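Long-range contact in phytochromobilin synthase (Solanum lycopersicum, PDB 6KME), which probably reduces biliverdin IX alpha to phytochromobilin with electrons from ferredoxin: residues G91-F103 with P111-M123. The protein carries 1 engineered substitution. Residues are numbered along the deposited sequence; the frame is centred on the assembly and turned at random.
Sequences GSDGMQVLDFAAF and PIFCANFFTTAKM. Engineered in segment 91-103: Ser92 (natural residue Thr). With BLA (biliverdine IX alpha), chain B.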
# COMPACT_ATOMS: atom_id res chain seq x y z
N GLY A 91 -7.15 -19.11 2.86
CA GLY A 91 -6.76 -20.46 2.54
C GLY A 91 -7.29 -21.43 3.58
O GLY A 91 -7.53 -21.05 4.73
N SER A 92 -7.49 -22.68 3.17
CA SER A 92 -7.86 -23.72 4.11
C SER A 92 -6.69 -24.14 5.00
O SER A 92 -6.87 -25.02 5.86
CB SER A 92 -8.42 -24.94 3.36
OG SER A 92 -7.50 -25.43 2.39
N ASP A 93 -5.52 -23.52 4.82
CA ASP A 93 -4.30 -23.86 5.54
C ASP A 93 -3.97 -22.88 6.67
O ASP A 93 -3.01 -23.11 7.40
CB ASP A 93 -3.12 -23.89 4.55
CG ASP A 93 -2.96 -22.58 3.77
OD1 ASP A 93 -3.97 -21.87 3.52
OD2 ASP A 93 -1.81 -22.25 3.39
N GLY A 94 -4.74 -21.81 6.83
CA GLY A 94 -4.43 -20.77 7.79
C GLY A 94 -3.96 -19.47 7.17
O GLY A 94 -3.88 -18.46 7.88
N MET A 95 -3.64 -19.47 5.87
CA MET A 95 -3.22 -18.24 5.21
C MET A 95 -4.39 -17.27 5.10
O MET A 95 -5.48 -17.64 4.64
CB MET A 95 -2.66 -18.53 3.82
CG MET A 95 -2.25 -17.25 3.09
SD MET A 95 -1.42 -17.54 1.51
CE MET A 95 -2.81 -17.97 0.47
N GLN A 96 -4.17 -16.03 5.53
CA GLN A 96 -5.11 -14.94 5.34
C GLN A 96 -4.34 -13.73 4.84
O GLN A 96 -3.32 -13.36 5.44
CB GLN A 96 -5.85 -14.60 6.64
CG GLN A 96 -6.47 -15.80 7.34
CD GLN A 96 -7.82 -16.17 6.77
OE1 GLN A 96 -8.51 -15.33 6.19
NE2 GLN A 96 -8.21 -17.43 6.93
N VAL A 97 -4.80 -13.13 3.75
CA VAL A 97 -4.10 -12.00 3.14
C VAL A 97 -5.10 -10.88 2.88
O VAL A 97 -6.23 -11.13 2.44
CB VAL A 97 -3.41 -12.40 1.82
CG1 VAL A 97 -2.72 -11.19 1.22
CG2 VAL A 97 -2.41 -13.56 2.04
N LEU A 98 -4.68 -9.65 3.15
CA LEU A 98 -5.40 -8.44 2.76
C LEU A 98 -4.44 -7.50 2.04
O LEU A 98 -3.37 -7.19 2.55
CB LEU A 98 -6.01 -7.73 3.98
CG LEU A 98 -6.75 -6.41 3.65
CD1 LEU A 98 -8.01 -6.68 2.84
CD2 LEU A 98 -7.08 -5.60 4.92
N ASP A 99 -4.83 -7.08 0.84
CA ASP A 99 -4.22 -5.94 0.15
C ASP A 99 -5.35 -4.96 -0.15
O ASP A 99 -6.17 -5.22 -1.03
CB ASP A 99 -3.49 -6.34 -1.13
CG ASP A 99 -2.74 -5.14 -1.80
OD1 ASP A 99 -3.13 -3.98 -1.57
OD2 ASP A 99 -1.75 -5.38 -2.54
N PHE A 100 -5.36 -3.84 0.57
CA PHE A 100 -6.39 -2.81 0.49
C PHE A 100 -5.68 -1.48 0.26
O PHE A 100 -4.77 -1.13 1.01
CB PHE A 100 -7.20 -2.80 1.80
CG PHE A 100 -8.33 -1.82 1.81
CD1 PHE A 100 -8.12 -0.50 2.17
CD2 PHE A 100 -9.61 -2.23 1.46
CE1 PHE A 100 -9.19 0.40 2.17
CE2 PHE A 100 -10.67 -1.34 1.44
CZ PHE A 100 -10.45 -0.02 1.81
N ALA A 101 -6.06 -0.77 -0.80
CA ALA A 101 -5.42 0.50 -1.13
C ALA A 101 -6.44 1.50 -1.68
O ALA A 101 -7.43 1.12 -2.32
CB ALA A 101 -4.30 0.33 -2.17
N ALA A 102 -6.17 2.78 -1.43
CA ALA A 102 -6.93 3.88 -2.00
C ALA A 102 -5.97 4.76 -2.79
O ALA A 102 -5.01 5.30 -2.22
CB ALA A 102 -7.64 4.68 -0.91
N PHE A 103 -6.21 4.86 -4.10
CA PHE A 103 -5.42 5.68 -5.00
C PHE A 103 -6.20 6.94 -5.34
O PHE A 103 -7.32 6.83 -5.88
CB PHE A 103 -5.09 4.93 -6.28
CG PHE A 103 -4.28 3.65 -6.06
CD1 PHE A 103 -3.21 3.62 -5.19
CD2 PHE A 103 -4.60 2.49 -6.76
CE1 PHE A 103 -2.47 2.45 -5.01
CE2 PHE A 103 -3.87 1.32 -6.59
CZ PHE A 103 -2.81 1.30 -5.71
N PRO A 111 -2.14 11.40 0.32
CA PRO A 111 -1.39 10.15 0.48
C PRO A 111 -2.21 8.97 -0.03
O PRO A 111 -3.44 9.00 -0.10
CB PRO A 111 -1.16 10.06 1.99
CG PRO A 111 -1.23 11.47 2.48
CD PRO A 111 -2.26 12.15 1.59
N ILE A 112 -1.48 7.92 -0.42
CA ILE A 112 -2.08 6.65 -0.80
C ILE A 112 -2.29 5.80 0.45
O ILE A 112 -1.33 5.52 1.17
CB ILE A 112 -1.21 5.93 -1.83
CG1 ILE A 112 -1.27 6.68 -3.16
CG2 ILE A 112 -1.64 4.48 -1.96
CD1 ILE A 112 -0.19 6.30 -4.16
N PHE A 113 -3.53 5.42 0.73
CA PHE A 113 -3.79 4.53 1.85
C PHE A 113 -3.36 3.13 1.47
O PHE A 113 -3.67 2.65 0.38
CB PHE A 113 -5.26 4.54 2.28
CG PHE A 113 -5.51 3.70 3.52
CD1 PHE A 113 -5.32 4.24 4.79
CD2 PHE A 113 -5.88 2.36 3.41
CE1 PHE A 113 -5.51 3.46 5.94
CE2 PHE A 113 -6.07 1.57 4.55
CZ PHE A 113 -5.89 2.13 5.82
N CYS A 114 -2.64 2.46 2.38
CA CYS A 114 -1.97 1.20 2.08
C CYS A 114 -2.10 0.26 3.27
O CYS A 114 -1.62 0.58 4.37
CB CYS A 114 -0.51 1.47 1.72
SG CYS A 114 0.55 0.00 1.57
N ALA A 115 -2.74 -0.90 3.07
CA ALA A 115 -2.80 -1.95 4.09
C ALA A 115 -2.46 -3.27 3.42
O ALA A 115 -3.21 -3.74 2.55
CB ALA A 115 -4.17 -2.02 4.76
N ASN A 116 -1.34 -3.87 3.82
CA ASN A 116 -0.85 -5.13 3.25
C ASN A 116 -0.56 -6.08 4.41
O ASN A 116 0.48 -5.97 5.07
CB ASN A 116 0.39 -4.90 2.39
CG ASN A 116 0.05 -4.36 1.02
OD1 ASN A 116 -0.18 -3.16 0.86
ND2 ASN A 116 -0.01 -5.23 0.03
N PHE A 117 -1.48 -7.00 4.66
CA PHE A 117 -1.39 -7.91 5.80
C PHE A 117 -1.17 -9.32 5.28
O PHE A 117 -2.02 -9.85 4.56
CB PHE A 117 -2.66 -7.88 6.64
CG PHE A 117 -3.03 -6.51 7.17
CD1 PHE A 117 -2.14 -5.44 7.14
CD2 PHE A 117 -4.28 -6.32 7.73
CE1 PHE A 117 -2.51 -4.20 7.63
CE2 PHE A 117 -4.65 -5.07 8.24
CZ PHE A 117 -3.75 -4.02 8.19
N PHE A 118 -0.06 -9.94 5.65
CA PHE A 118 0.19 -11.33 5.29
C PHE A 118 0.23 -12.18 6.56
O PHE A 118 1.16 -12.07 7.36
CB PHE A 118 1.47 -11.50 4.48
CG PHE A 118 1.75 -12.94 4.15
CD1 PHE A 118 1.02 -13.58 3.15
CD2 PHE A 118 2.68 -13.66 4.87
CE1 PHE A 118 1.26 -14.93 2.86
CE2 PHE A 118 2.93 -14.99 4.58
CZ PHE A 118 2.21 -15.63 3.58
N THR A 119 -0.76 -13.07 6.70
CA THR A 119 -0.95 -13.84 7.92
C THR A 119 -0.95 -15.33 7.62
O THR A 119 -1.50 -15.78 6.61
CB THR A 119 -2.27 -13.41 8.60
OG1 THR A 119 -2.17 -12.02 8.97
CG2 THR A 119 -2.55 -14.25 9.83
N THR A 120 -0.30 -16.09 8.49
CA THR A 120 -0.37 -17.54 8.50
C THR A 120 -0.86 -17.99 9.88
O THR A 120 -1.20 -17.16 10.73
CB THR A 120 1.00 -18.15 8.23
OG1 THR A 120 1.84 -17.86 9.35
CG2 THR A 120 1.60 -17.57 6.95
N ALA A 121 -0.84 -19.30 10.11
CA ALA A 121 -1.35 -19.83 11.37
C ALA A 121 -0.65 -19.20 12.56
O ALA A 121 -1.26 -19.03 13.63
CB ALA A 121 -1.20 -21.36 11.41
N LYS A 122 0.62 -18.82 12.41
CA LYS A 122 1.38 -18.34 13.55
C LYS A 122 2.03 -16.99 13.36
O LYS A 122 2.43 -16.38 14.36
CB LYS A 122 2.48 -19.35 13.91
N MET A 123 2.15 -16.49 12.14
CA MET A 123 2.99 -15.33 11.87
C MET A 123 2.21 -14.28 11.11
O MET A 123 1.30 -14.59 10.34
CB MET A 123 4.26 -15.75 11.09
CG MET A 123 5.24 -14.61 10.82
SD MET A 123 5.71 -13.68 12.30
CE MET A 123 6.35 -15.00 13.35
CHA BLA B . 7.14 -9.41 3.34
NA BLA B . 6.05 -7.17 2.63
C1A BLA B . 7.11 -7.90 3.19
C2A BLA B . 8.16 -6.95 3.56
C3A BLA B . 7.68 -5.61 3.19
C4A BLA B . 6.37 -5.78 2.62
CMA BLA B . 8.36 -4.26 3.37
CAA BLA B . 9.51 -7.39 4.18
CBA BLA B . 10.43 -7.87 3.09
CGA BLA B . 11.28 -6.68 2.50
O1A BLA B . 11.85 -6.09 3.37
O2A BLA B . 11.20 -6.59 1.31
CHB BLA B . 5.41 -4.70 2.10
NB BLA B . 6.84 -3.15 0.90
C1B BLA B . 5.55 -3.62 1.23
C2B BLA B . 4.63 -2.40 0.81
C3B BLA B . 5.36 -1.49 0.06
C4B BLA B . 6.81 -1.99 0.06
CMB BLA B . 3.12 -2.49 1.01
OB BLA B . 7.80 -1.59 -0.52
CAB BLA B . 5.18 -0.18 -0.67
CBB BLA B . 5.92 0.64 -1.45
NC BLA B . 2.35 -9.49 1.06
C1C BLA B . 1.29 -8.71 0.56
C2C BLA B . 0.36 -9.68 -0.18
C3C BLA B . 0.93 -10.95 -0.07
C4C BLA B . 2.25 -10.86 0.74
CMC BLA B . -0.90 -9.13 -0.84
OC BLA B . 1.31 -7.51 0.80
CAC BLA B . 0.37 -12.21 -0.64
CBC BLA B . -0.34 -12.48 -1.76
CHD BLA B . 3.22 -11.73 1.15
ND BLA B . 5.03 -10.19 2.19
C1D BLA B . 4.53 -11.37 1.84
C2D BLA B . 5.45 -12.52 2.22
C3D BLA B . 6.55 -11.96 2.84
C4D BLA B . 6.33 -10.42 2.84
CMD BLA B . 5.05 -13.95 1.90
CAD BLA B . 7.82 -12.58 3.44
CBD BLA B . 8.78 -13.13 2.41
CGD BLA B . 9.51 -12.04 1.51
O1D BLA B . 9.43 -12.30 0.33
O2D BLA B . 10.03 -11.13 2.16
O HOH W 1 -0.82 -21.14 7.62
O HOH W 2 -1.74 -1.84 -0.82
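Phe100 and Phe113 meet edge-on, Phe113 CE2 lying 3.8 Å from Phe100 CD1 near the planes of both rings, on the tightly packed face of the antiparallel hairpin of strands 96-103 and 112-119. Four pairs from Gln96–Thr119 to Ala102–Phe113 are hydrogen-bonded, weakening only at the last, where Phe113 N to Ala102 O is 3.3 Å. Along this face Leu98 CD2 rests against Phe117 CD2, and helix 188-211 packs on Ala102, Phe113, Ala115 and Phe117.

The other face holds biliverdin. Asn116 lies beside Asp99, its amide turned 63° from the carboxylate; CG stands anti to the carbonyl carbon (chi1 -78°), which lets ND2 donate to BLA OC at 2.7 Å. A water donates to both Asp99 OD1 and Asn116 OD1, and Arg85 salt-bridges Asp99. Phe118 presents a ring face to BLA CMD, while Val97 CG2 comes obliquely to its CD1 at 3.6 Å and Met95 SD makes a Met-aromatic contact. A serine in place of Phe118 would probably deprive that methyl and Met95 SD of their aromatic partner.

At the solvent end, beside the Gly91-Gly94 turn that leads in from strand 81-91, direct hydrogen bonding stops although the backbones stay close, and a water bridges Asp93 O and Ala121 N. The chemistry thus divides by face, largely apolar from Leu98 to Ala102 against the helix but mixed polar and aromatic toward the bilin.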